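Local structure of ADP-ribosylation factor guanine nucleotide-exchange factor SEC7 (Saccharomyces cerevisiae, 4OIY) at residues 69-74 and 108-113; 77-82 and 116-121; 144-149 and 154-159. The protein activates the ARF1 GTPase at the trans-Golgi network by driving guanine nucleotide exchange, a reaction carried out by its catalytic Sec7 domain. All coordinates share one frame; numbering follows the deposited sequence.

Contact 1: 69-74 and 108-113; sequences KNIAIM and IDRFML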
ATOM      1  N   LYS A  69     -11.108   2.467  14.223  1.00 17.26           N
ATOM      2  CA  LYS A  69     -11.978   2.606  13.043  1.00 17.56           C
ATOM      3  C   LYS A  69     -11.172   2.790  11.757  1.00 16.14           C
ATOM      4  O   LYS A  69     -11.500   2.208  10.726  1.00 15.89           O
ATOM      5  CB  LYS A  69     -12.965   3.764  13.192  1.00 19.23           C
ATOM      6  CG  LYS A  69     -14.037   3.529  14.239  1.00 21.09           C
ATOM      7  CD  LYS A  69     -15.199   4.491  14.070  1.00 22.58           C
ATOM      8  CE  LYS A  69     -16.024   4.601  15.344  1.00 23.83           C
ATOM      9  NZ  LYS A  69     -15.383   5.496  16.348  1.00 24.91           N
ATOM     10  N   ASN A  70     -10.111   3.584  11.817  1.00 14.53           N
ATOM     11  CA  ASN A  70      -9.269   3.800  10.643  1.00 13.75           C
ATOM     12  C   ASN A  70      -8.501   2.529  10.313  1.00 12.99           C
ATOM     13  O   ASN A  70      -8.302   2.200   9.145  1.00 12.15           O
ATOM     14  CB  ASN A  70      -8.300   4.951  10.868  1.00 14.05           C
ATOM     15  CG  ASN A  70      -9.001   6.290  10.952  1.00 14.48           C
ATOM     16  OD1 ASN A  70      -8.866   7.136  10.058  1.00 15.54           O
ATOM     17  ND2 ASN A  70      -9.757   6.494  12.014  1.00 14.53           N
ATOM     18  N   ILE A  71      -8.078   1.810  11.350  1.00 12.50           N
ATOM     19  CA  ILE A  71      -7.407   0.527  11.147  1.00 12.00           C
ATOM     20  C   ILE A  71      -8.347  -0.435  10.411  1.00 11.96           C
ATOM     21  O   ILE A  71      -7.931  -1.133   9.490  1.00 11.50           O
ATOM     22  CB  ILE A  71      -6.886  -0.074  12.482  1.00 11.91           C
ATOM     23  CG1 ILE A  71      -5.738   0.785  13.033  1.00 11.92           C
ATOM     24  CG2 ILE A  71      -6.412  -1.511  12.281  1.00 11.81           C
ATOM     25  CD1 ILE A  71      -5.303   0.432  14.436  1.00 12.04           C
ATOM     26  N   ALA A  72      -9.613  -0.457  10.809  1.00 11.95           N
ATOM     27  CA  ALA A  72     -10.617  -1.304  10.165  1.00 11.92           C
ATOM     28  C   ALA A  72     -10.812  -0.936   8.691  1.00 11.56           C
ATOM     29  O   ALA A  72     -10.911  -1.823   7.836  1.00 11.79           O
ATOM     30  CB  ALA A  72     -11.933  -1.234  10.928  1.00 12.17           C
ATOM     31  N   ILE A  73     -10.836   0.362   8.396  1.00 11.11           N
ATOM     32  CA  ILE A  73     -10.947   0.842   7.016  1.00 10.52           C
ATOM     33  C   ILE A  73      -9.717   0.408   6.222  1.00 10.34           C
ATOM     34  O   ILE A  73      -9.837  -0.018   5.075  1.00 10.27           O
ATOM     35  CB  ILE A  73     -11.111   2.385   6.946  1.00 10.73           C
ATOM     36  CG1 ILE A  73     -12.451   2.809   7.561  1.00 10.83           C
ATOM     37  CG2 ILE A  73     -11.031   2.887   5.503  1.00 10.67           C
ATOM     38  CD1 ILE A  73     -12.514   4.269   7.959  1.00 10.99           C
ATOM     39  N   MET A  74      -8.537   0.537   6.819  1.00  9.97           N
ATOM     40  CA  MET A  74      -7.310   0.124   6.148  1.00 10.08           C
ATOM     41  C   MET A  74      -7.326  -1.375   5.859  1.00 10.10           C
ATOM     42  O   MET A  74      -6.908  -1.798   4.795  1.00  9.66           O
ATOM     43  CB  MET A  74      -6.084   0.507   6.976  1.00 10.32           C
ATOM     44  CG  MET A  74      -4.757   0.239   6.284  1.00 10.52           C
ATOM     45  SD  MET A  74      -4.110  -1.409   6.613  1.00 10.92           S
ATOM     46  CE  MET A  74      -3.401  -1.081   8.220  1.00 10.86           C
ATOM     47  N   ILE A 108       3.442   2.153   9.381  1.00 10.59           N
ATOM     48  CA  ILE A 108       3.928   1.381   8.250  1.00  9.91           C
ATOM     49  C   ILE A 108       3.771  -0.107   8.530  1.00  9.67           C
ATOM     50  O   ILE A 108       3.273  -0.849   7.684  1.00  9.41           O
ATOM     51  CB  ILE A 108       5.405   1.718   7.932  1.00  9.99           C
ATOM     52  CG1 ILE A 108       5.517   3.165   7.456  1.00 10.14           C
ATOM     53  CG2 ILE A 108       5.966   0.772   6.873  1.00 10.08           C
ATOM     54  CD1 ILE A 108       6.931   3.684   7.417  1.00 10.16           C
ATOM     55  N   ASP A 109       4.164  -0.536   9.726  1.00  9.54           N
ATOM     56  CA  ASP A 109       4.102  -1.946  10.082  1.00  9.87           C
ATOM     57  C   ASP A 109       2.676  -2.502   9.973  1.00  9.55           C
ATOM     58  O   ASP A 109       2.486  -3.649   9.570  1.00  9.58           O
ATOM     59  CB  ASP A 109       4.658  -2.182  11.493  1.00 10.24           C
ATOM     60  CG  ASP A 109       6.174  -1.929  11.608  1.00 11.13           C
ATOM     61  OD1 ASP A 109       6.888  -1.838  10.589  1.00 11.49           O
ATOM     62  OD2 ASP A 109       6.656  -1.796  12.760  1.00 12.69           O
ATOM     63  N   ARG A 110       1.682  -1.701  10.349  1.00  9.67           N
ATOM     64  CA  ARG A 110       0.275  -2.110  10.211  1.00  9.98           C
ATOM     65  C   ARG A 110      -0.084  -2.387   8.747  1.00  9.51           C
ATOM     66  O   ARG A 110      -0.685  -3.428   8.434  1.00  9.20           O
ATOM     67  CB  ARG A 110      -0.667  -1.053  10.800  1.00 10.76           C
ATOM     68  CG  ARG A 110      -0.583  -0.901  12.312  1.00 11.79           C
ATOM     69  CD  ARG A 110      -1.859  -0.277  12.869  1.00 12.54           C
ATOM     70  NE  ARG A 110      -2.003   1.152  12.599  1.00 13.46           N
ATOM     71  CZ  ARG A 110      -1.441   2.116  13.327  1.00 14.16           C
ATOM     72  NH1 ARG A 110      -1.635   3.382  13.006  1.00 14.88           N
ATOM     73  NH2 ARG A 110      -0.672   1.818  14.373  1.00 14.68           N
ATOM     74  N   PHE A 111       0.275  -1.466   7.853  1.00  9.34           N
ATOM     75  CA  PHE A 111       0.043  -1.659   6.416  1.00  9.21           C
ATOM     76  C   PHE A 111       0.734  -2.917   5.904  1.00  8.89           C
ATOM     77  O   PHE A 111       0.127  -3.724   5.187  1.00  8.92           O
ATOM     78  CB  PHE A 111       0.564  -0.478   5.601  1.00  9.23           C
ATOM     79  CG  PHE A 111      -0.280   0.758   5.688  1.00  9.61           C
ATOM     80  CD1 PHE A 111      -1.359   0.935   4.841  1.00  9.77           C
ATOM     81  CD2 PHE A 111       0.034   1.759   6.588  1.00 10.09           C
ATOM     82  CE1 PHE A 111      -2.117   2.083   4.898  1.00  9.93           C
ATOM     83  CE2 PHE A 111      -0.722   2.918   6.648  1.00 10.18           C
ATOM     84  CZ  PHE A 111      -1.806   3.072   5.808  1.00 10.15           C
ATOM     85  N   MET A 112       2.012  -3.077   6.244  1.00  8.82           N
ATOM     86  CA  MET A 112       2.813  -4.122   5.633  1.00  9.14           C
ATOM     87  C   MET A 112       2.454  -5.489   6.179  1.00  9.17           C
ATOM     88  O   MET A 112       2.530  -6.476   5.446  1.00  8.64           O
ATOM     89  CB  MET A 112       4.307  -3.803   5.759  1.00  9.86           C
ATOM     90  CG  MET A 112       4.670  -2.442   5.145  1.00 10.26           C
ATOM     91  SD  MET A 112       3.929  -2.103   3.523  1.00 11.77           S
ATOM     92  CE  MET A 112       4.670  -3.461   2.660  1.00 11.48           C
ATOM     93  N   LEU A 113       2.031  -5.558   7.445  1.00  9.17           N
ATOM     94  CA  LEU A 113       1.562  -6.836   7.991  1.00  9.76           C
ATOM     95  C   LEU A 113       0.262  -7.272   7.329  1.00  9.35           C
ATOM     96  O   LEU A 113       0.110  -8.446   6.984  1.00  9.17           O
ATOM     97  CB  LEU A 113       1.413  -6.805   9.516  1.00 10.50           C
ATOM     98  CG  LEU A 113       0.931  -8.126  10.135  1.00 11.44           C
ATOM     99  CD1 LEU A 113       1.869  -9.284   9.819  1.00 11.83           C
ATOM    100  CD2 LEU A 113       0.755  -7.942  11.635  1.00 11.83           C
TER

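Contact 2: 77-82 and 116-121; sequences FVDEFD and AERFVD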
ATOM      1  N   PHE A  77      -9.474  -1.872   2.966  1.00 10.12           N
ATOM      2  CA  PHE A  77      -8.797  -1.349   1.779  1.00  9.87           C
ATOM      3  C   PHE A  77      -7.885  -2.431   1.189  1.00 10.10           C
ATOM      4  O   PHE A  77      -7.960  -2.727  -0.001  1.00 10.33           O
ATOM      5  CB  PHE A  77      -8.025  -0.091   2.202  1.00  9.67           C
ATOM      6  CG  PHE A  77      -7.262   0.604   1.109  1.00  9.61           C
ATOM      7  CD1 PHE A  77      -7.869   1.591   0.344  1.00  9.77           C
ATOM      8  CD2 PHE A  77      -5.915   0.338   0.913  1.00  9.65           C
ATOM      9  CE1 PHE A  77      -7.157   2.270  -0.627  1.00  9.79           C
ATOM     10  CE2 PHE A  77      -5.199   1.004  -0.069  1.00  9.67           C
ATOM     11  CZ  PHE A  77      -5.822   1.981  -0.827  1.00  9.65           C
ATOM     12  N   VAL A  78      -7.053  -3.035   2.034  1.00 10.25           N
ATOM     13  CA  VAL A  78      -6.168  -4.119   1.590  1.00 10.44           C
ATOM     14  C   VAL A  78      -6.996  -5.300   1.078  1.00 11.40           C
ATOM     15  O   VAL A  78      -6.629  -5.921   0.089  1.00 11.16           O
ATOM     16  CB  VAL A  78      -5.187  -4.586   2.692  1.00 10.31           C
ATOM     17  CG1 VAL A  78      -4.232  -5.639   2.147  1.00 10.36           C
ATOM     18  CG2 VAL A  78      -4.392  -3.406   3.237  1.00 10.23           C
ATOM     19  N   ASP A  79      -8.121  -5.579   1.730  1.00 12.67           N
ATOM     20  CA  ASP A  79      -8.983  -6.703   1.333  1.00 14.13           C
ATOM     21  C   ASP A  79      -9.572  -6.559  -0.067  1.00 14.02           C
ATOM     22  O   ASP A  79      -9.983  -7.561  -0.654  1.00 14.82           O
ATOM     23  CB  ASP A  79     -10.143  -6.899   2.319  1.00 15.60           C
ATOM     24  CG  ASP A  79      -9.733  -7.599   3.593  1.00 17.01           C
ATOM     25  OD1 ASP A  79      -8.610  -8.141   3.680  1.00 18.34           O
ATOM     26  OD2 ASP A  79     -10.575  -7.620   4.524  1.00 19.33           O
ATOM     27  N   GLU A  80      -9.644  -5.333  -0.588  1.00 13.67           N
ATOM     28  CA  GLU A  80     -10.157  -5.091  -1.943  1.00 13.89           C
ATOM     29  C   GLU A  80      -9.174  -5.474  -3.049  1.00 13.69           C
ATOM     30  O   GLU A  80      -9.567  -5.617  -4.205  1.00 14.11           O
ATOM     31  CB  GLU A  80     -10.569  -3.627  -2.101  1.00 14.68           C
ATOM     32  CG  GLU A  80     -11.773  -3.263  -1.257  1.00 15.40           C
ATOM     33  CD  GLU A  80     -13.016  -4.006  -1.701  1.00 16.47           C
ATOM     34  OE1 GLU A  80     -13.341  -3.940  -2.901  1.00 17.72           O
ATOM     35  OE2 GLU A  80     -13.653  -4.660  -0.853  1.00 17.83           O
ATOM     36  N   PHE A  81      -7.907  -5.652  -2.702  1.00 12.77           N
ATOM     37  CA  PHE A  81      -6.895  -6.003  -3.689  1.00 12.59           C
ATOM     38  C   PHE A  81      -6.954  -7.484  -4.015  1.00 12.93           C
ATOM     39  O   PHE A  81      -7.173  -8.322  -3.126  1.00 13.26           O
ATOM     40  CB  PHE A  81      -5.491  -5.656  -3.189  1.00 11.98           C
ATOM     41  CG  PHE A  81      -5.183  -4.193  -3.232  1.00 11.56           C
ATOM     42  CD1 PHE A  81      -5.704  -3.349  -2.269  1.00 11.15           C
ATOM     43  CD2 PHE A  81      -4.385  -3.659  -4.235  1.00 11.25           C
ATOM     44  CE1 PHE A  81      -5.439  -1.998  -2.299  1.00 11.23           C
ATOM     45  CE2 PHE A  81      -4.126  -2.304  -4.281  1.00 11.16           C
ATOM     46  CZ  PHE A  81      -4.646  -1.474  -3.300  1.00 10.97           C
ATOM     47  N   ASP A  82      -6.755  -7.797  -5.292  1.00 13.71           N
ATOM     48  CA  ASP A  82      -6.605  -9.174  -5.726  1.00 14.55           C
ATOM     49  C   ASP A  82      -5.152  -9.400  -6.108  1.00 14.13           C
ATOM     50  O   ASP A  82      -4.718  -8.983  -7.174  1.00 14.97           O
ATOM     51  CB  ASP A  82      -7.528  -9.474  -6.907  1.00 16.08           C
ATOM     52  CG  ASP A  82      -7.576 -10.953  -7.251  1.00 17.82           C
ATOM     53  OD1 ASP A  82      -6.894 -11.757  -6.574  1.00 19.28           O
ATOM     54  OD2 ASP A  82      -8.319 -11.316  -8.194  1.00 20.24           O
ATOM     55  N   ALA A 116       1.024  -8.419   3.836  1.00  8.34           N
ATOM     56  CA  ALA A 116       1.645  -9.748   3.862  1.00  8.86           C
ATOM     57  C   ALA A 116       0.595 -10.823   4.085  1.00  9.46           C
ATOM     58  O   ALA A 116       0.615 -11.860   3.428  1.00  9.16           O
ATOM     59  CB  ALA A 116       2.714  -9.815   4.948  1.00  8.84           C
ATOM     60  N   GLU A 117      -0.324 -10.578   5.007  1.00 10.39           N
ATOM     61  CA  GLU A 117      -1.379 -11.544   5.297  1.00 11.39           C
ATOM     62  C   GLU A 117      -2.267 -11.787   4.082  1.00 11.35           C
ATOM     63  O   GLU A 117      -2.590 -12.935   3.765  1.00 11.31           O
ATOM     64  CB  GLU A 117      -2.190 -11.098   6.512  1.00 12.63           C
ATOM     65  CG  GLU A 117      -1.413 -11.257   7.810  1.00 14.49           C
ATOM     66  CD  GLU A 117      -2.030 -10.525   8.983  1.00 15.96           C
ATOM     67  OE1 GLU A 117      -3.020  -9.791   8.785  1.00 18.13           O
ATOM     68  OE2 GLU A 117      -1.504 -10.665  10.112  1.00 17.97           O
ATOM     69  N   ARG A 118      -2.633 -10.716   3.389  1.00 11.16           N
ATOM     70  CA  ARG A 118      -3.473 -10.813   2.194  1.00 11.53           C
ATOM     71  C   ARG A 118      -2.714 -11.538   1.102  1.00 10.96           C
ATOM     72  O   ARG A 118      -3.260 -12.417   0.432  1.00 10.46           O
ATOM     73  CB  ARG A 118      -3.895  -9.414   1.724  1.00 12.73           C
ATOM     74  CG  ARG A 118      -4.736  -9.351   0.453  1.00 14.42           C
ATOM     75  CD  ARG A 118      -6.141  -9.837   0.709  1.00 15.83           C
ATOM     76  NE  ARG A 118      -7.007  -9.688  -0.462  1.00 17.30           N
ATOM     77  CZ  ARG A 118      -8.221 -10.221  -0.566  1.00 19.00           C
ATOM     78  NH1 ARG A 118      -8.735 -10.934   0.427  1.00 19.98           N
ATOM     79  NH2 ARG A 118      -8.929 -10.032  -1.675  1.00 19.72           N
ATOM     80  N   PHE A 119      -1.449 -11.178   0.913  1.00 10.12           N
ATOM     81  CA  PHE A 119      -0.663 -11.823  -0.137  1.00 10.01           C
ATOM     82  C   PHE A 119      -0.572 -13.332   0.081  1.00 10.50           C
ATOM     83  O   PHE A 119      -0.764 -14.113  -0.860  1.00 10.32           O
ATOM     84  CB  PHE A 119       0.745 -11.235  -0.253  1.00  9.66           C
ATOM     85  CG  PHE A 119       1.540 -11.859  -1.363  1.00  9.42           C
ATOM     86  CD1 PHE A 119       1.401 -11.409  -2.667  1.00  9.51           C
ATOM     87  CD2 PHE A 119       2.343 -12.961  -1.120  1.00  9.83           C
ATOM     88  CE1 PHE A 119       2.087 -12.015  -3.699  1.00  9.61           C
ATOM     89  CE2 PHE A 119       3.032 -13.573  -2.154  1.00  9.62           C
ATOM     90  CZ  PHE A 119       2.910 -13.092  -3.440  1.00  9.54           C
ATOM     91  N   VAL A 120      -0.287 -13.753   1.304  1.00 10.80           N
ATOM     92  CA  VAL A 120      -0.149 -15.195   1.545  1.00 11.73           C
ATOM     93  C   VAL A 120      -1.499 -15.907   1.476  1.00 12.43           C
ATOM     94  O   VAL A 120      -1.561 -17.055   1.038  1.00 12.68           O
ATOM     95  CB  VAL A 120       0.611 -15.537   2.844  1.00 12.07           C
ATOM     96  CG1 VAL A 120       2.025 -14.980   2.792  1.00 12.05           C
ATOM     97  CG2 VAL A 120      -0.140 -15.095   4.086  1.00 12.76           C
ATOM     98  N   ASP A 121      -2.571 -15.231   1.876  1.00 13.69           N
ATOM     99  CA  ASP A 121      -3.914 -15.826   1.830  1.00 15.12           C
ATOM    100  C   ASP A 121      -4.304 -16.159   0.399  1.00 15.40           C
ATOM    101  O   ASP A 121      -4.922 -17.199   0.134  1.00 15.80           O
ATOM    102  CB  ASP A 121      -4.949 -14.877   2.438  1.00 16.48           C
ATOM    103  CG  ASP A 121      -6.329 -15.510   2.558  1.00 18.11           C
ATOM    104  OD1 ASP A 121      -6.427 -16.661   3.034  1.00 20.13           O
ATOM    105  OD2 ASP A 121      -7.312 -14.843   2.190  1.00 20.40           O
TER

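Contact 3: 144-149 and 154-159; sequences NTDLHS and NKMSLQ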
ATOM      1  N   ASN A 144      14.140  -0.914  -3.853  1.00 12.34           N
ATOM      2  CA  ASN A 144      13.511  -0.001  -4.803  1.00 13.11           C
ATOM      3  C   ASN A 144      14.062   1.408  -4.658  1.00 13.84           C
ATOM      4  O   ASN A 144      14.403   2.054  -5.645  1.00 14.61           O
ATOM      5  CB  ASN A 144      11.997   0.025  -4.586  1.00 12.99           C
ATOM      6  CG  ASN A 144      11.281   0.825  -5.648  1.00 13.40           C
ATOM      7  OD1 ASN A 144      11.315   0.475  -6.828  1.00 13.63           O
ATOM      8  ND2 ASN A 144      10.627   1.904  -5.241  1.00 13.85           N
ATOM      9  N   THR A 145      14.153   1.865  -3.415  1.00 14.57           N
ATOM     10  CA  THR A 145      14.732   3.171  -3.111  1.00 15.41           C
ATOM     11  C   THR A 145      16.193   3.246  -3.555  1.00 15.58           C
ATOM     12  O   THR A 145      16.579   4.179  -4.259  1.00 15.65           O
ATOM     13  CB  THR A 145      14.624   3.470  -1.607  1.00 15.82           C
ATOM     14  OG1 THR A 145      13.242   3.591  -1.244  1.00 16.67           O
ATOM     15  CG2 THR A 145      15.335   4.762  -1.251  1.00 16.10           C
ATOM     16  N   ASP A 146      17.000   2.262  -3.172  1.00 15.67           N
ATOM     17  CA  ASP A 146      18.439   2.324  -3.454  1.00 16.23           C
ATOM     18  C   ASP A 146      18.758   2.189  -4.937  1.00 16.49           C
ATOM     19  O   ASP A 146      19.762   2.716  -5.392  1.00 17.15           O
ATOM     20  CB  ASP A 146      19.224   1.290  -2.639  1.00 16.83           C
ATOM     21  CG  ASP A 146      19.293   1.639  -1.156  1.00 17.40           C
ATOM     22  OD1 ASP A 146      18.745   2.692  -0.747  1.00 18.46           O
ATOM     23  OD2 ASP A 146      19.898   0.850  -0.400  1.00 18.96           O
ATOM     24  N   LEU A 147      17.912   1.500  -5.699  1.00 16.16           N
ATOM     25  CA  LEU A 147      18.143   1.393  -7.136  1.00 16.75           C
ATOM     26  C   LEU A 147      17.675   2.631  -7.899  1.00 17.96           C
ATOM     27  O   LEU A 147      18.318   3.024  -8.879  1.00 19.28           O
ATOM     28  CB  LEU A 147      17.481   0.139  -7.714  1.00 16.13           C
ATOM     29  CG  LEU A 147      18.134  -1.192  -7.333  1.00 15.85           C
ATOM     30  CD1 LEU A 147      17.442  -2.328  -8.065  1.00 15.39           C
ATOM     31  CD2 LEU A 147      19.625  -1.203  -7.639  1.00 15.92           C
ATOM     32  N   HIS A 148      16.580   3.252  -7.455  1.00 18.73           N
ATOM     33  CA  HIS A 148      15.894   4.271  -8.255  1.00 19.72           C
ATOM     34  C   HIS A 148      15.817   5.686  -7.673  1.00 21.30           C
ATOM     35  O   HIS A 148      15.681   6.646  -8.435  1.00 23.52           O
ATOM     36  CB  HIS A 148      14.473   3.795  -8.563  1.00 19.31           C
ATOM     37  CG  HIS A 148      14.428   2.582  -9.433  1.00 18.98           C
ATOM     38  ND1 HIS A 148      14.029   1.344  -8.974  1.00 18.64           N
ATOM     39  CD2 HIS A 148      14.756   2.414 -10.735  1.00 18.76           C
ATOM     40  CE1 HIS A 148      14.112   0.469  -9.957  1.00 17.89           C
ATOM     41  NE2 HIS A 148      14.549   1.092 -11.037  1.00 19.09           N
ATOM     42  N   SER A 149      15.881   5.827  -6.351  1.00 22.35           N
ATOM     43  CA  SER A 149      15.563   7.105  -5.697  1.00 24.16           C
ATOM     44  C   SER A 149      16.721   7.737  -4.940  1.00 23.94           C
ATOM     45  O   SER A 149      16.889   8.964  -4.967  1.00 24.63           O
ATOM     46  CB  SER A 149      14.409   6.915  -4.711  1.00 24.79           C
ATOM     47  OG  SER A 149      13.256   6.431  -5.357  1.00 27.48           O
ATOM     48  N   ASN A 154      24.769   4.431  -2.515  1.00 19.60           N
ATOM     49  CA  ASN A 154      25.014   3.763  -3.785  1.00 19.11           C
ATOM     50  C   ASN A 154      23.945   2.708  -4.063  1.00 18.26           C
ATOM     51  O   ASN A 154      23.264   2.231  -3.149  1.00 18.48           O
ATOM     52  CB  ASN A 154      26.390   3.087  -3.795  1.00 19.59           C
ATOM     53  CG  ASN A 154      27.533   4.073  -3.990  1.00 20.25           C
ATOM     54  OD1 ASN A 154      27.703   4.654  -5.071  1.00 20.81           O
ATOM     55  ND2 ASN A 154      28.340   4.249  -2.954  1.00 20.95           N
ATOM     56  N   LYS A 155      23.811   2.338  -5.328  1.00 17.12           N
ATOM     57  CA  LYS A 155      22.911   1.258  -5.715  1.00 16.83           C
ATOM     58  C   LYS A 155      23.237  -0.014  -4.948  1.00 16.07           C
ATOM     59  O   LYS A 155      24.399  -0.387  -4.803  1.00 16.06           O
ATOM     60  CB  LYS A 155      22.994   0.993  -7.217  1.00 17.49           C
ATOM     61  CG  LYS A 155      22.281   2.056  -8.029  1.00 18.22           C
ATOM     62  CD  LYS A 155      22.319   1.782  -9.523  1.00 19.33           C
ATOM     63  CE  LYS A 155      21.256   2.600 -10.234  1.00 20.64           C
ATOM     64  NZ  LYS A 155      21.336   2.535 -11.718  1.00 21.89           N
ATOM     65  N   MET A 156      22.192  -0.673  -4.457  1.00 14.93           N
ATOM     66  CA  MET A 156      22.320  -1.946  -3.765  1.00 14.82           C
ATOM     67  C   MET A 156      22.602  -3.048  -4.782  1.00 14.06           C
ATOM     68  O   MET A 156      21.907  -3.157  -5.787  1.00 14.47           O
ATOM     69  CB  MET A 156      21.031  -2.268  -3.009  1.00 15.07           C
ATOM     70  CG  MET A 156      21.148  -3.476  -2.094  1.00 15.31           C
ATOM     71  SD  MET A 156      19.593  -3.905  -1.288  1.00 15.78           S
ATOM     72  CE  MET A 156      19.304  -2.446  -0.295  1.00 16.10           C
ATOM     73  N   SER A 157      23.615  -3.863  -4.514  1.00 13.46           N
ATOM     74  CA  SER A 157      23.955  -4.972  -5.398  1.00 13.00           C
ATOM     75  C   SER A 157      23.036  -6.141  -5.116  1.00 12.56           C
ATOM     76  O   SER A 157      22.458  -6.243  -4.032  1.00 12.38           O
ATOM     77  CB  SER A 157      25.409  -5.417  -5.200  1.00 13.14           C
ATOM     78  OG  SER A 157      25.615  -5.917  -3.889  1.00 12.98           O
ATOM     79  N   LEU A 158      22.913  -7.030  -6.090  1.00 12.28           N
ATOM     80  CA  LEU A 158      22.184  -8.272  -5.870  1.00 12.08           C
ATOM     81  C   LEU A 158      22.753  -9.037  -4.677  1.00 12.01           C
ATOM     82  O   LEU A 158      21.998  -9.529  -3.849  1.00 11.54           O
ATOM     83  CB  LEU A 158      22.199  -9.142  -7.129  1.00 12.33           C
ATOM     84  CG  LEU A 158      21.635 -10.558  -6.989  1.00 12.47           C
ATOM     85  CD1 LEU A 158      20.166 -10.535  -6.616  1.00 12.49           C
ATOM     86  CD2 LEU A 158      21.832 -11.331  -8.277  1.00 12.50           C
ATOM     87  N   GLN A 159      24.076  -9.129  -4.569  1.00 12.06           N
ATOM     88  CA  GLN A 159      24.680  -9.813  -3.429  1.00 12.36           C
ATOM     89  C   GLN A 159      24.173  -9.258  -2.098  1.00 12.54           C
ATOM     90  O   GLN A 159      23.809 -10.018  -1.199  1.00 12.68           O
ATOM     91  CB  GLN A 159      26.216  -9.758  -3.493  1.00 12.79           C
ATOM     92  CG  GLN A 159      26.902 -10.418  -2.296  1.00 13.19           C
ATOM     93  CD  GLN A 159      26.564 -11.892  -2.137  1.00 13.90           C
ATOM     94  OE1 GLN A 159      26.245 -12.571  -3.104  1.00 15.07           O
ATOM     95  NE2 GLN A 159      26.636 -12.389  -0.908  1.00 14.79           N
TER
HETATM   96  O   HOH W   1      22.733   0.326  -1.046  1.00 23.05           O

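Contact 1: 69-74 and 108-113
The Phe111 ring receives the methyl end of Met74 over one face, while one face of the neighbouring Arg110 guanidinium is covered by CD1 of Ile71. Met74 SD lies 4.6 Å from the centroid of the Phe111 ring, its direction 34° off the ring normal, an oblique Met-aromatic contact rather than a sulfur set squarely over the face. Further back along the same chain, Met74 CG comes within 3.5 Å of Phe111 CE1. The torsions explain this double touch: the CB of Met74 already points toward helix 105-122, CG anti to the backbone N (chi1 -174°) carries the chain on to the ring, and bends at chi2 and chi3 turn the methyl aside, against the Arg110 backbone. There Met74 CE packs 3.6 Å from Arg110 O and 3.8 Å from Arg110 CB, so a single side chain touches both consecutive residues.

Ile71, one helical turn earlier, meets the arginine at about a right angle. CG1 and CD1 of Ile71 are each 3.8 Å from Arg110 NE; CD1 is the atom over the face, an apolar touch that uses none of the N-H groups. Beyond the pair, Arg110 NH1 makes a weak hydrogen bond to Gly64 O, and Phe111 stacks on Phe99 and touches Leu63, which ties the interface to helix 56-64 and the loop before helix 105-122.

The axes of the two short helical segments approach to 11.1 Å and run in roughly the same direction, crossing at -33°. At that spacing the gap is filled by side chains, chiefly Met74, Arg110 and the Phe111 ring. The result is a Met-aromatic contact within a helix-helix interface of the all-helical Sec7 domain, joining helix 68-79 to helix 105-122.

Contact 2: 77-82 and 116-121
Followed from Ala116 to Asp121, the second segment meets 77-82 through one residue, Arg118, which reaches Val78, Asp79 and Phe81. Ala116, just before it, is turned to the other side of the helix, against Ala133 and Tyr134. Arg118 begins as an aliphatic chain: CG is anti to the backbone N, and its CB packs 3.8 Å from Val78 CG1, the two side chains sliding past each other in opposite directions. A bend at chi2 (73°) then carries the guanidinium to the carbonyls near the C-terminal end of helix 68-79.

There Phe81 O lies in the guanidinium plane and is held side-on by two nitrogens, at 3.0 Å from Arg118 NE and 2.8 Å from Arg118 NH2. The N-H angles, 144° and 150°, are bent, as expected when two donors converge on one acceptor. Asp79 O sits over a face instead, 2.9 Å from Arg118 NH2 but too poorly directed to be a hydrogen bond. Asp79 OD1, 4.3 Å from Arg118 NH1 and well out of the guanidinium plane, has its salt bridge with Lys114 instead.

Further along, Phe119 packs on Ile88 and Ala91 of helix 88-96, and Asp121, which does not touch 77-82, is a magnesium ligand in a crystal structure of this protein. A leucine in place of Arg118 would probably leave Phe81 O without both of these donors and the turn after the helix less firmly tied to helix 105-122. The chemistry is thus that of a cation gripping a main-chain oxygen, with nearby carbonyls and the Asp79 carboxylate likely to add electrostatic attraction without further directed bonds.

Contact 3: 144-149 and 154-159
This is a local packing contact between the C-terminal end of helix 130-148 and the loop that leads into helix 158-164, held by van der Waals touches and a water bridge. Asp146 and Leu147 pack against Lys155 and Met156. The backbones come close enough for a CA-H...O contact, Lys155 CA lying 3.5 Å from Asp146 O with an angle of 164° at the hydrogen.

On one flank Met156 CE rests 3.4 Å from Asp146 OD2. A water donates to Asp146 OD2 (3.0 Å from the water oxygen) and to Asn154 O (2.9 Å), bridging the two; a salt bridge to Lys153 is the stronger hold on the carboxylate. On the other flank Leu147 CD2 touches Met156 O at 3.5 Å and, more loosely, Lys155 CB. The lysine chain, extended beyond CG, passes its CE 3.3 Å from Leu147 O.

Met156 also packs on Phe161 and Met142, while Ser157 caps the next helix through OG and the N of Glu160. Together these features form a helix-loop-helix connection within the all-helical Sec7 domain, in which the loop folds back on the helix it leaves before an N-cap serine starts the next.

Contacts 1 and 2 join the same two helices, 68-79 and 105-122, about 12 Å apart centre to centre, and each contact centre is about 10 Å from that of the chain. From the first to the second, sulfur and aromatic packing gives way to a charged grip on main-chain oxygen as helix 68-79 runs out into loop. Arginine presents a face to an aliphatic group in one and in-plane donors in the other. Contact 3, centred about 20 Å from the chain centre, joins sequence neighbours around a short loop. All three are partly buried; contact 1 sets buried Met74 and Phe111 beside partly exposed Ile71 and Arg110, while contact 3 mixes buried Asp146 and Met156 with exposed Asn154 and Lys155 and a water.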